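PDB 3HN2: 2-dehydropantoate 2-reductase from Geobacter metallireducens, which probably catalyses the NADPH-dependent reduction of ketopantoate to pantoic acid, the second step in making pantoate for pantothenate biosynthesis. Local coordinates for residues Y85-I99 and N108-I122. Residues are numbered along the deposited sequence; the frame is centred on the assembly and turned at random.
Sequences YEELIRPLVEEGTQI and NEEALATLFGAERII
Apolar helix-to-helix packing joined to a parallel strand pairing links Y85-I99 to N108-I122, with helices 85-89 and 108-115 crossing at -71° on one side of the central sheet. The Y85 ring fits as a knob among N108, A111, L112 and L115. L112 CD2 stands over the centre of one ring face, a CH-pi contact 3.5 Å from the centroid, while A111 CB lies at the ring edge; the hydroxyl is hydrogen-bonded to Q103 OE1. With an alanine at Y85, L112 CD2 would probably lose the ring face it rests on, and Q103 the hydroxyl it bonds. F116, just past its helix, puts CZ 3.6 Å from I89 CB, and I99 CD1 reaches F116 CD2 from the sheet. Strand 98-101, helix 108-115 and strand 121-129 form a beta-alpha-beta unit of the Rossmann-type domain, and its two strands pair through I99 N to R120 O (2.8 Å) and I122 N to I99 O (2.8 Å). The R120 side chain, bent at chi3 (96°), turns its guanidinium to the E94-T97 type II turn: NE donates to T97 O (3.3 Å), NH1 makes a weak, bent bond to E94 O (118°), and V93 CG1 lies over one face, offset toward the rim.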
loop_
_atom_site.group_PDB
_atom_site.type_symbol
_atom_site.label_atom_id
_atom_site.label_comp_id
_atom_site.label_asym_id
_atom_site.label_seq_id
_atom_site.Cartn_x
_atom_site.Cartn_y
_atom_site.Cartn_z
ATOM N N TYR A 85 20.876 13.105 23.962
ATOM C CA TYR A 85 21.859 12.610 22.990
ATOM C C TYR A 85 23.251 12.414 23.583
ATOM O O TYR A 85 23.866 11.364 23.391
ATOM C CB TYR A 85 21.980 13.565 21.802
ATOM C CG TYR A 85 21.095 13.275 20.607
ATOM C CD1 TYR A 85 20.857 14.262 19.652
ATOM C CD2 TYR A 85 20.507 12.024 20.421
ATOM C CE1 TYR A 85 20.058 14.019 18.549
ATOM C CE2 TYR A 85 19.700 11.772 19.317
ATOM C CZ TYR A 85 19.488 12.774 18.383
ATOM O OH TYR A 85 18.695 12.541 17.288
ATOM N N GLU A 86 23.724 13.428 24.305
ATOM C CA GLU A 86 25.083 13.459 24.850
ATOM C C GLU A 86 25.338 12.358 25.878
ATOM O O GLU A 86 26.310 11.616 25.746
ATOM C CB GLU A 86 25.404 14.850 25.419
ATOM C CG GLU A 86 26.835 15.039 25.930
ATOM C CD GLU A 86 26.912 15.109 27.449
ATOM O OE1 GLU A 86 27.507 14.196 28.060
ATOM O OE2 GLU A 86 26.370 16.076 28.032
ATOM N N GLU A 87 24.454 12.228 26.868
ATOM C CA GLU A 87 24.623 11.206 27.913
ATOM C C GLU A 87 24.535 9.767 27.388
ATOM O O GLU A 87 25.275 8.892 27.844
ATOM C CB GLU A 87 23.656 11.422 29.092
ATOM C CG GLU A 87 22.167 11.409 28.746
ATOM C CD GLU A 87 21.295 10.865 29.873
ATOM O OE1 GLU A 87 20.247 11.483 30.162
ATOM O OE2 GLU A 87 21.648 9.821 30.468
ATOM N N LEU A 88 23.658 9.543 26.409
ATOM C CA LEU A 88 23.367 8.197 25.917
ATOM C C LEU A 88 24.344 7.664 24.869
ATOM O O LEU A 88 24.519 6.454 24.753
ATOM C CB LEU A 88 21.936 8.124 25.368
ATOM C CG LEU A 88 20.755 8.258 26.333
ATOM C CD1 LEU A 88 19.484 8.477 25.545
ATOM C CD2 LEU A 88 20.621 7.042 27.239
ATOM N N ILE A 89 24.972 8.556 24.106
ATOM C CA ILE A 89 25.799 8.136 22.968
ATOM C C ILE A 89 27.316 8.318 23.182
ATOM O O ILE A 89 28.096 7.473 22.742
ATOM C CB ILE A 89 25.278 8.758 21.626
ATOM C CG1 ILE A 89 23.849 8.278 21.345
ATOM C CG2 ILE A 89 26.166 8.390 20.433
ATOM C CD1 ILE A 89 23.066 9.151 20.383
ATOM N N ARG A 90 27.724 9.384 23.878
ATOM C CA ARG A 90 29.156 9.661 24.159
ATOM C C ARG A 90 30.034 8.489 24.655
ATOM O O ARG A 90 31.148 8.325 24.143
ATOM C CB ARG A 90 29.330 10.940 25.018
ATOM C CG ARG A 90 30.532 10.991 25.976
ATOM C CD ARG A 90 31.826 11.473 25.314
ATOM N NE ARG A 90 31.952 12.929 25.311
ATOM C CZ ARG A 90 31.672 13.712 24.271
ATOM N NH1 ARG A 90 31.821 15.025 24.376
ATOM N NH2 ARG A 90 31.242 13.192 23.127
ATOM N N PRO A 91 29.549 7.661 25.622
ATOM C CA PRO A 91 30.360 6.487 25.998
ATOM C C PRO A 91 30.557 5.425 24.902
ATOM O O PRO A 91 31.480 4.614 25.001
ATOM C CB PRO A 91 29.571 5.876 27.162
ATOM C CG PRO A 91 28.702 6.969 27.664
ATOM C CD PRO A 91 28.326 7.732 26.450
ATOM N N LEU A 92 29.705 5.437 23.877
ATOM C CA LEU A 92 29.771 4.467 22.783
ATOM C C LEU A 92 30.684 4.910 21.640
ATOM O O LEU A 92 30.959 4.133 20.724
ATOM C CB LEU A 92 28.369 4.196 22.230
ATOM C CG LEU A 92 27.247 3.894 23.224
ATOM C CD1 LEU A 92 25.886 4.121 22.586
ATOM C CD2 LEU A 92 27.368 2.476 23.751
ATOM N N VAL A 93 31.154 6.153 21.698
ATOM C CA VAL A 93 31.904 6.750 20.592
ATOM C C VAL A 93 33.424 6.655 20.772
ATOM O O VAL A 93 33.987 7.156 21.748
ATOM C CB VAL A 93 31.451 8.222 20.336
ATOM C CG1 VAL A 93 32.340 8.919 19.311
ATOM C CG2 VAL A 93 29.997 8.259 19.875
ATOM N N GLU A 94 34.066 5.977 19.825
ATOM C CA GLU A 94 35.520 5.955 19.696
ATOM C C GLU A 94 35.835 6.484 18.295
ATOM O O GLU A 94 34.928 6.617 17.473
ATOM C CB GLU A 94 36.050 4.525 19.898
ATOM C CG GLU A 94 37.580 4.366 19.996
ATOM C CD GLU A 94 38.242 5.372 20.933
ATOM O OE1 GLU A 94 37.950 5.348 22.149
ATOM O OE2 GLU A 94 39.065 6.178 20.449
ATOM N N GLU A 95 37.100 6.812 18.035
ATOM C CA GLU A 95 37.552 7.216 16.706
ATOM C C GLU A 95 37.263 6.110 15.689
ATOM O O GLU A 95 37.896 5.051 15.709
ATOM C CB GLU A 95 39.047 7.550 16.734
ATOM C CG GLU A 95 39.631 7.997 15.396
ATOM C CD GLU A 95 41.141 7.840 15.331
ATOM O OE1 GLU A 95 41.694 7.005 16.081
ATOM O OE2 GLU A 95 41.776 8.550 14.523
ATOM N N GLY A 96 36.284 6.357 14.821
ATOM C CA GLY A 96 35.866 5.369 13.830
ATOM C C GLY A 96 34.441 4.871 14.002
ATOM O O GLY A 96 33.893 4.241 13.095
ATOM N N THR A 97 33.851 5.134 15.169
ATOM C CA THR A 97 32.446 4.827 15.426
ATOM C C THR A 97 31.602 5.695 14.507
ATOM O O THR A 97 31.892 6.879 14.321
ATOM C CB THR A 97 32.041 5.123 16.899
ATOM O OG1 THR A 97 32.960 4.490 17.793
ATOM C CG2 THR A 97 30.618 4.634 17.209
ATOM N N GLN A 98 30.579 5.091 13.913
ATOM C CA GLN A 98 29.644 5.832 13.083
ATOM C C GLN A 98 28.212 5.720 13.602
ATOM O O GLN A 98 27.807 4.685 14.133
ATOM C CB GLN A 98 29.766 5.427 11.614
ATOM C CG GLN A 98 30.098 3.969 11.374
ATOM C CD GLN A 98 30.751 3.742 10.026
ATOM O OE1 GLN A 98 30.383 4.366 9.029
ATOM N NE2 GLN A 98 31.731 2.845 9.989
ATOM N N ILE A 99 27.462 6.807 13.460
ATOM C CA ILE A 99 26.157 6.936 14.094
ATOM C C ILE A 99 25.037 6.938 13.049
ATOM O O ILE A 99 25.008 7.779 12.147
ATOM C CB ILE A 99 26.105 8.197 14.993
ATOM C CG1 ILE A 99 27.310 8.220 15.944
ATOM C CG2 ILE A 99 24.811 8.238 15.781
ATOM C CD1 ILE A 99 27.668 9.580 16.503
ATOM N N ASN A 108 17.711 15.684 13.175
ATOM C CA ASN A 108 18.359 14.582 13.872
ATOM C C ASN A 108 19.781 14.362 13.389
ATOM O O ASN A 108 20.710 14.255 14.202
ATOM C CB ASN A 108 17.542 13.296 13.719
ATOM C CG ASN A 108 16.096 13.458 14.177
ATOM O OD1 ASN A 108 15.812 14.153 15.154
ATOM N ND2 ASN A 108 15.179 12.813 13.470
ATOM N N GLU A 109 19.950 14.331 12.068
ATOM C CA GLU A 109 21.270 14.186 11.461
ATOM C C GLU A 109 22.211 15.307 11.887
ATOM O O GLU A 109 23.363 15.058 12.225
ATOM C CB GLU A 109 21.176 14.141 9.935
ATOM C CG GLU A 109 20.747 12.797 9.367
ATOM C CD GLU A 109 19.217 12.646 9.211
ATOM O OE1 GLU A 109 18.449 13.609 9.441
ATOM O OE2 GLU A 109 18.779 11.543 8.842
ATOM N N GLU A 110 21.682 16.526 11.896
ATOM C CA GLU A 110 22.448 17.742 12.141
ATOM C C GLU A 110 22.812 17.928 13.613
ATOM O O GLU A 110 23.889 18.444 13.923
ATOM C CB GLU A 110 21.669 18.964 11.633
ATOM C CG GLU A 110 21.423 18.995 10.118
ATOM C CD GLU A 110 20.117 18.311 9.674
ATOM O OE1 GLU A 110 19.566 18.707 8.624
ATOM O OE2 GLU A 110 19.638 17.380 10.359
ATOM N N ALA A 111 21.909 17.514 14.505
ATOM C CA ALA A 111 22.122 17.613 15.949
ATOM C C ALA A 111 23.298 16.746 16.366
ATOM O O ALA A 111 24.230 17.226 17.015
ATOM C CB ALA A 111 20.872 17.204 16.707
ATOM N N LEU A 112 23.244 15.481 15.953
ATOM C CA LEU A 112 24.290 14.493 16.191
ATOM C C LEU A 112 25.602 14.862 15.511
ATOM O O LEU A 112 26.675 14.511 16.007
ATOM C CB LEU A 112 23.835 13.122 15.685
ATOM C CG LEU A 112 22.640 12.426 16.338
ATOM C CD1 LEU A 112 22.085 11.347 15.410
ATOM C CD2 LEU A 112 23.018 11.834 17.687
ATOM N N ALA A 113 25.510 15.555 14.376
ATOM C CA ALA A 113 26.684 16.038 13.648
ATOM C C ALA A 113 27.394 17.160 14.399
ATOM O O ALA A 113 28.620 17.189 14.451
ATOM C CB ALA A 113 26.302 16.490 12.253
ATOM N N THR A 114 26.606 18.071 14.972
ATOM C CA THR A 114 27.104 19.140 15.838
ATOM C C THR A 114 27.701 18.546 17.114
ATOM O O THR A 114 28.733 19.011 17.607
ATOM C CB THR A 114 25.969 20.113 16.227
ATOM O OG1 THR A 114 25.242 20.494 15.055
ATOM C CG2 THR A 114 26.520 21.364 16.895
ATOM N N LEU A 115 27.051 17.504 17.623
ATOM C CA LEU A 115 27.415 16.916 18.897
ATOM C C LEU A 115 28.659 16.035 18.810
ATOM O O LEU A 115 29.484 16.048 19.723
ATOM C CB LEU A 115 26.236 16.130 19.467
ATOM C CG LEU A 115 25.935 16.422 20.937
ATOM C CD1 LEU A 115 24.450 16.292 21.207
ATOM C CD2 LEU A 115 26.745 15.537 21.877
ATOM N N PHE A 116 28.801 15.290 17.712
ATOM C CA PHE A 116 29.858 14.276 17.602
ATOM C C PHE A 116 30.839 14.460 16.444
ATOM O O PHE A 116 32.048 14.307 16.623
ATOM C CB PHE A 116 29.248 12.870 17.563
ATOM C CG PHE A 116 28.420 12.542 18.772
ATOM C CD1 PHE A 116 29.029 12.271 19.996
ATOM C CD2 PHE A 116 27.028 12.519 18.695
ATOM C CE1 PHE A 116 28.268 11.973 21.123
ATOM C CE2 PHE A 116 26.254 12.221 19.817
ATOM C CZ PHE A 116 26.878 11.953 21.034
ATOM N N GLY A 117 30.315 14.779 15.265
ATOM C CA GLY A 117 31.136 14.936 14.066
ATOM C C GLY A 117 30.343 14.550 12.838
ATOM O O GLY A 117 29.736 13.479 12.798
ATOM N N ALA A 118 30.351 15.426 11.835
ATOM C CA ALA A 118 29.524 15.261 10.638
ATOM C C ALA A 118 29.929 14.083 9.747
ATOM O O ALA A 118 29.095 13.533 9.034
ATOM C CB ALA A 118 29.484 16.557 9.837
ATOM N N GLU A 119 31.200 13.690 9.802
ATOM C CA GLU A 119 31.680 12.550 9.018
ATOM C C GLU A 119 31.411 11.196 9.690
ATOM O O GLU A 119 31.843 10.157 9.189
ATOM C CB GLU A 119 33.165 12.705 8.649
ATOM C CG GLU A 119 34.146 12.711 9.817
ATOM C CD GLU A 119 34.355 14.094 10.402
ATOM O OE1 GLU A 119 33.439 14.605 11.082
ATOM O OE2 GLU A 119 35.441 14.668 10.187
ATOM N N ARG A 120 30.698 11.217 10.816
ATOM C CA ARG A 120 30.275 9.997 11.508
ATOM C C ARG A 120 28.810 9.672 11.214
ATOM O O ARG A 120 28.364 8.550 11.443
ATOM C CB ARG A 120 30.453 10.125 13.029
ATOM C CG ARG A 120 31.702 10.867 13.495
ATOM C CD ARG A 120 31.779 10.914 15.017
ATOM N NE ARG A 120 32.610 9.838 15.552
ATOM C CZ ARG A 120 33.814 10.010 16.094
ATOM N NH1 ARG A 120 34.491 8.965 16.543
ATOM N NH2 ARG A 120 34.344 11.222 16.201
ATOM N N ILE A 121 28.071 10.650 10.700
ATOM C CA ILE A 121 26.607 10.580 10.685
ATOM C C ILE A 121 26.047 9.946 9.416
ATOM O O ILE A 121 26.397 10.335 8.303
ATOM C CB ILE A 121 25.967 11.976 10.961
ATOM C CG1 ILE A 121 26.568 12.610 12.223
ATOM C CG2 ILE A 121 24.443 11.896 11.082
ATOM C CD1 ILE A 121 26.521 11.749 13.495
ATOM N N ILE A 122 25.179 8.956 9.605
ATOM C CA ILE A 122 24.469 8.310 8.509
ATOM C C ILE A 122 22.956 8.416 8.756
ATOM O O ILE A 122 22.449 8.079 9.830
ATOM C CB ILE A 122 24.923 6.829 8.296
ATOM C CG1 ILE A 122 26.374 6.759 7.821
ATOM C CG2 ILE A 122 24.070 6.125 7.249
ATOM C CD1 ILE A 122 27.384 6.472 8.908
#